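Local atomic coordinates of blue-light receptor of the bluf-family (Rhodobacter sphaeroides, PDB entry 2BYC), a protein that binds a flavin through its BLUF domain and probably acts as a blue-light photoreceptor in bacterial signalling. Residues 10-15 and 48-53. Numbering follows the deposited sequence.
Sequences YRSRVR and VHFVQT. With FMN (flavin mononucleotide), chain C.
In this BLUF domain, a ferredoxin-like sheet packed on two helices with the flavin held between the two helices, strands 10-14 and 49-53 pair antiparallel, and Tyr10, Ser12, Phe50 and Gln52 share the face turned to FMN. Tyr10 and Gln52, a hydrogen-bonded pair, lie side by side, pointing the same way, ring and amide planes 84° apart. With its CG anti to the backbone N and an extended chain, Gln52 delivers NE2 to the isoalloxazine, donating to FMN N5 at 3.1 Å and to FMN O4 at 3.0 Å. Tyr10 OH donates to Gln52 OE1 over a short 2.6 Å, approaching from above the amide carbonyl plane, a bond that, with the two from NE2, is consistent with the modelled orientation of the amide and probably restrains its rotation. A phenylalanine in place of Tyr10 would lose this grip and would probably leave the amide freer to rotate away from the flavin. Farther along, the Phe50 ring is sandwiched: FMN C7M lies over one face, and over the opposite face sits Val14 CG2, a CH-pi contact 3.7 Å from the centroid of the Phe50 ring. Ser12 OG, hydrogen-bonded to His74, meets that ring in plane at its edge, 3.6 Å from Phe50 CD1.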
ATOM      1  N   TYR A  10       5.285  -3.992   0.534  1.00 11.49           N
ATOM      2  CA  TYR A  10       5.702  -5.054  -0.342  1.00 11.80           C
ATOM      3  C   TYR A  10       5.466  -4.585  -1.772  1.00 12.02           C
ATOM      4  O   TYR A  10       4.760  -3.641  -2.033  1.00 11.31           O
ATOM      5  CB  TYR A  10       4.931  -6.389  -0.008  1.00 12.02           C
ATOM      6  CG  TYR A  10       3.504  -6.302  -0.454  1.00 13.62           C
ATOM      7  CD1 TYR A  10       3.197  -6.396  -1.798  1.00 14.91           C
ATOM      8  CD2 TYR A  10       2.451  -6.161   0.467  1.00 11.78           C
ATOM      9  CE1 TYR A  10       1.912  -6.273  -2.228  1.00 18.49           C
ATOM     10  CE2 TYR A  10       1.135  -6.053   0.032  1.00 12.56           C
ATOM     11  CZ  TYR A  10       0.883  -6.145  -1.306  1.00 15.24           C
ATOM     12  OH  TYR A  10      -0.367  -6.033  -1.832  1.00 18.46           O
ATOM     13  N   ARG A  11       6.129  -5.236  -2.695  1.00 14.98           N
ATOM     14  CA  ARG A  11       6.025  -4.954  -4.125  1.00 14.87           C
ATOM     15  C   ARG A  11       5.598  -6.268  -4.697  1.00 15.59           C
ATOM     16  O   ARG A  11       6.054  -7.315  -4.203  1.00 14.40           O
ATOM     17  CB  ARG A  11       7.423  -4.645  -4.649  1.00 16.08           C
ATOM     18  CG  ARG A  11       7.436  -4.123  -6.047  1.00 19.86           C
ATOM     19  CD  ARG A  11       8.848  -3.701  -6.479  1.00 27.28           C
ATOM     20  NE  ARG A  11       9.657  -4.873  -6.717  1.00 33.37           N
ATOM     21  CZ  ARG A  11       9.973  -5.332  -7.921  1.00 34.68           C
ATOM     22  NH1 ARG A  11       9.582  -4.675  -9.011  1.00 37.81           N
ATOM     23  NH2 ARG A  11      10.710  -6.432  -8.029  1.00 35.07           N
ATOM     24  N   SER A  12       4.689  -6.230  -5.681  1.00 15.56           N
ATOM     25  CA  SER A  12       4.273  -7.437  -6.435  1.00 16.46           C
ATOM     26  C   SER A  12       4.098  -7.102  -7.851  1.00 16.88           C
ATOM     27  O   SER A  12       3.988  -5.932  -8.197  1.00 16.99           O
ATOM     28  CB  SER A  12       2.965  -8.024  -5.931  1.00 15.23           C
ATOM     29  OG  SER A  12       1.917  -7.127  -6.087  1.00 14.08           O
ATOM     30  N   ARG A  13       4.100  -8.141  -8.688  1.00 18.02           N
ATOM     31  CA  ARG A  13       3.737  -8.006 -10.091  1.00 20.22           C
ATOM     32  C   ARG A  13       2.275  -8.162 -10.282  1.00 19.60           C
ATOM     33  O   ARG A  13       1.669  -9.138  -9.837  1.00 20.81           O
ATOM     34  CB  ARG A  13       4.343  -9.129 -10.915  1.00 20.19           C
ATOM     35  CG  ARG A  13       5.618  -8.790 -11.512  1.00 29.04           C
ATOM     36  CD  ARG A  13       5.526  -8.787 -13.035  1.00 37.27           C
ATOM     37  NE  ARG A  13       6.639  -7.988 -13.561  1.00 43.09           N
ATOM     38  CZ  ARG A  13       6.733  -7.583 -14.821  1.00 44.02           C
ATOM     39  NH1 ARG A  13       5.763  -7.905 -15.695  1.00 42.13           N
ATOM     40  NH2 ARG A  13       7.769  -6.827 -15.187  1.00 44.10           N
ATOM     41  N   VAL A  14       1.726  -7.222 -11.010  1.00 22.06           N
ATOM     42  CA  VAL A  14       0.320  -7.242 -11.365  1.00 23.70           C
ATOM     43  C   VAL A  14      -0.060  -8.489 -12.143  1.00 25.49           C
ATOM     44  O   VAL A  14       0.656  -8.906 -13.013  1.00 26.26           O
ATOM     45  CB  VAL A  14       0.013  -5.995 -12.152  1.00 22.86           C
ATOM     46  CG1 VAL A  14      -1.178  -6.154 -12.983  1.00 25.56           C
ATOM     47  CG2 VAL A  14      -0.170  -4.859 -11.160  1.00 23.16           C
ATOM     48  N   ARG A  15      -1.177  -9.098 -11.799  1.00 27.60           N
ATOM     49  CA  ARG A  15      -1.624 -10.199 -12.575  1.00 30.26           C
ATOM     50  C   ARG A  15      -3.145 -10.139 -12.746  1.00 30.53           C
ATOM     51  O   ARG A  15      -3.910 -11.000 -12.256  1.00 30.86           O
ATOM     52  CB  ARG A  15      -1.155 -11.485 -11.937  1.00 30.91           C
ATOM     53  CG  ARG A  15      -1.188 -12.607 -12.891  1.00 35.41           C
ATOM     54  CD  ARG A  15      -1.531 -13.857 -12.136  1.00 42.00           C
ATOM     55  NE  ARG A  15      -1.284 -15.017 -12.958  1.00 44.89           N
ATOM     56  CZ  ARG A  15      -1.176 -16.254 -12.495  1.00 46.26           C
ATOM     57  NH1 ARG A  15      -1.300 -16.497 -11.176  1.00 43.39           N
ATOM     58  NH2 ARG A  15      -0.968 -17.240 -13.374  1.00 44.09           N
ATOM     59  N   VAL A  48       1.965  -2.348 -13.883  1.00 20.06           N
ATOM     60  CA  VAL A  48       2.869  -3.505 -13.979  1.00 20.16           C
ATOM     61  C   VAL A  48       3.150  -4.144 -12.636  1.00 18.58           C
ATOM     62  O   VAL A  48       3.287  -5.350 -12.544  1.00 19.54           O
ATOM     63  CB  VAL A  48       4.206  -3.067 -14.619  1.00 18.90           C
ATOM     64  CG1 VAL A  48       5.186  -4.208 -14.831  1.00 19.37           C
ATOM     65  CG2 VAL A  48       3.916  -2.357 -15.955  1.00 21.60           C
ATOM     66  N   HIS A  49       3.278  -3.304 -11.621  1.00 17.03           N
ATOM     67  CA  HIS A  49       3.676  -3.708 -10.268  1.00 16.24           C
ATOM     68  C   HIS A  49       2.650  -3.056  -9.334  1.00 14.43           C
ATOM     69  O   HIS A  49       2.054  -2.094  -9.730  1.00 14.97           O
ATOM     70  CB  HIS A  49       5.022  -3.118  -9.943  1.00 17.58           C
ATOM     71  CG  HIS A  49       6.142  -3.843 -10.617  1.00 17.69           C
ATOM     72  ND1 HIS A  49       6.427  -5.169 -10.339  1.00 24.25           N
ATOM     73  CD2 HIS A  49       6.970  -3.482 -11.620  1.00 13.57           C
ATOM     74  CE1 HIS A  49       7.437  -5.565 -11.092  1.00 20.45           C
ATOM     75  NE2 HIS A  49       7.789  -4.554 -11.871  1.00 19.57           N
ATOM     76  N   PHE A  50       2.377  -3.640  -8.174  1.00 13.84           N
ATOM     77  CA  PHE A  50       1.702  -2.899  -7.050  1.00 12.40           C
ATOM     78  C   PHE A  50       2.772  -2.714  -6.033  1.00 12.90           C
ATOM     79  O   PHE A  50       3.675  -3.569  -5.889  1.00 12.78           O
ATOM     80  CB  PHE A  50       0.734  -3.857  -6.388  1.00 11.25           C
ATOM     81  CG  PHE A  50      -0.530  -4.116  -7.150  1.00 14.53           C
ATOM     82  CD1 PHE A  50      -0.883  -5.419  -7.549  1.00 16.40           C
ATOM     83  CD2 PHE A  50      -1.394  -3.092  -7.466  1.00 15.91           C
ATOM     84  CE1 PHE A  50      -2.123  -5.655  -8.216  1.00 13.15           C
ATOM     85  CE2 PHE A  50      -2.585  -3.333  -8.143  1.00 17.81           C
ATOM     86  CZ  PHE A  50      -2.941  -4.647  -8.496  1.00 14.02           C
ATOM     87  N   VAL A  51       2.705  -1.580  -5.338  1.00 12.16           N
ATOM     88  CA  VAL A  51       3.485  -1.376  -4.108  1.00 13.13           C
ATOM     89  C   VAL A  51       2.402  -1.072  -3.101  1.00 11.34           C
ATOM     90  O   VAL A  51       1.589  -0.231  -3.321  1.00  8.61           O
ATOM     91  CB  VAL A  51       4.541  -0.248  -4.251  1.00 14.09           C
ATOM     92  CG1 VAL A  51       5.189   0.002  -2.923  1.00 12.05           C
ATOM     93  CG2 VAL A  51       5.686  -0.717  -5.276  1.00 11.94           C
ATOM     94  N   GLN A  52       2.348  -1.868  -2.036  1.00 13.69           N
ATOM     95  CA  GLN A  52       1.351  -1.661  -0.993  1.00 12.61           C
ATOM     96  C   GLN A  52       2.006  -1.412   0.363  1.00 12.65           C
ATOM     97  O   GLN A  52       2.956  -2.077   0.706  1.00 12.63           O
ATOM     98  CB  GLN A  52       0.303  -2.794  -0.958  1.00 13.32           C
ATOM     99  CG  GLN A  52      -0.812  -2.380  -0.063  1.00 11.30           C
ATOM    100  CD  GLN A  52      -1.892  -3.408   0.023  1.00 14.13           C
ATOM    101  OE1 GLN A  52      -1.661  -4.617  -0.063  1.00 13.77           O
ATOM    102  NE2 GLN A  52      -3.085  -2.933   0.198  1.00 15.25           N
ATOM    103  N   THR A  53       1.510  -0.398   1.080  1.00 12.37           N
ATOM    104  CA  THR A  53       1.916  -0.131   2.452  1.00 12.84           C
ATOM    105  C   THR A  53       0.699  -0.299   3.319  1.00 12.15           C
ATOM    106  O   THR A  53      -0.316   0.345   3.031  1.00 12.57           O
ATOM    107  CB  THR A  53       2.318   1.299   2.582  1.00 13.85           C
ATOM    108  OG1 THR A  53       3.543   1.491   1.859  1.00 17.73           O
ATOM    109  CG2 THR A  53       2.548   1.652   4.073  1.00 15.52           C
TER
HETATM  110  N1  FMN C1137      -7.740  -7.018   0.813  1.00 14.81           N
HETATM  111  C2  FMN C1137      -7.910  -6.301   1.976  1.00 15.02           C
HETATM  112  O2  FMN C1137      -8.834  -6.603   2.768  1.00 16.31           O
HETATM  113  N3  FMN C1137      -7.099  -5.260   2.288  1.00 11.79           N
HETATM  114  C4  FMN C1137      -6.139  -4.940   1.394  1.00 11.74           C
HETATM  115  O4  FMN C1137      -5.378  -4.071   1.677  1.00 15.02           O
HETATM  116  C4A FMN C1137      -5.949  -5.652   0.205  1.00 11.08           C
HETATM  117  N5  FMN C1137      -4.947  -5.286  -0.677  1.00 12.75           N
HETATM  118  C5A FMN C1137      -4.693  -6.040  -1.832  1.00 14.51           C
HETATM  119  C6  FMN C1137      -3.672  -5.706  -2.694  1.00 12.21           C
HETATM  120  C7  FMN C1137      -3.434  -6.396  -3.891  1.00 12.14           C
HETATM  121  C7M FMN C1137      -2.195  -6.093  -4.745  1.00 11.11           C
HETATM  122  C8  FMN C1137      -4.244  -7.472  -4.188  1.00 13.47           C
HETATM  123  C8M FMN C1137      -4.020  -8.326  -5.426  1.00 11.88           C
HETATM  124  C9  FMN C1137      -5.273  -7.833  -3.321  1.00 12.89           C
HETATM  125  C9A FMN C1137      -5.497  -7.098  -2.117  1.00 14.00           C
HETATM  126  N10 FMN C1137      -6.547  -7.437  -1.233  1.00 14.25           N
HETATM  127  C10 FMN C1137      -6.741  -6.709  -0.065  1.00 14.66           C
HETATM  128  C1' FMN C1137      -7.650  -8.358  -1.633  1.00 19.84           C
HETATM  129  C2' FMN C1137      -7.479  -9.504  -0.664  1.00 26.05           C
HETATM  130  O2' FMN C1137      -6.522 -10.288  -1.318  1.00 24.88           O
HETATM  131  C3' FMN C1137      -8.749 -10.305  -0.332  1.00 30.03           C
HETATM  132  O3' FMN C1137      -9.089 -11.077  -1.440  1.00 34.64           O
HETATM  133  C4' FMN C1137      -9.977  -9.512   0.087  1.00 34.70           C
HETATM  134  O4' FMN C1137      -9.855  -8.889   1.383  1.00 35.95           O
HETATM  135  C5' FMN C1137     -11.175 -10.461   0.174  1.00 39.41           C
HETATM  136  O5' FMN C1137     -12.100 -10.438  -0.915  1.00 42.74           O
HETATM  137  P   FMN C1137     -13.480 -11.179  -0.570  1.00 42.58           P
HETATM  138  O1P FMN C1137     -14.507 -11.017  -1.702  1.00 39.15           O
HETATM  139  O2P FMN C1137     -13.084 -12.641  -0.410  1.00 39.08           O
HETATM  140  O3P FMN C1137     -13.879 -10.514   0.724  1.00 34.25           O
HETATM  141  O   HOH W   1       2.694  -6.953 -14.737  1.00 29.45           O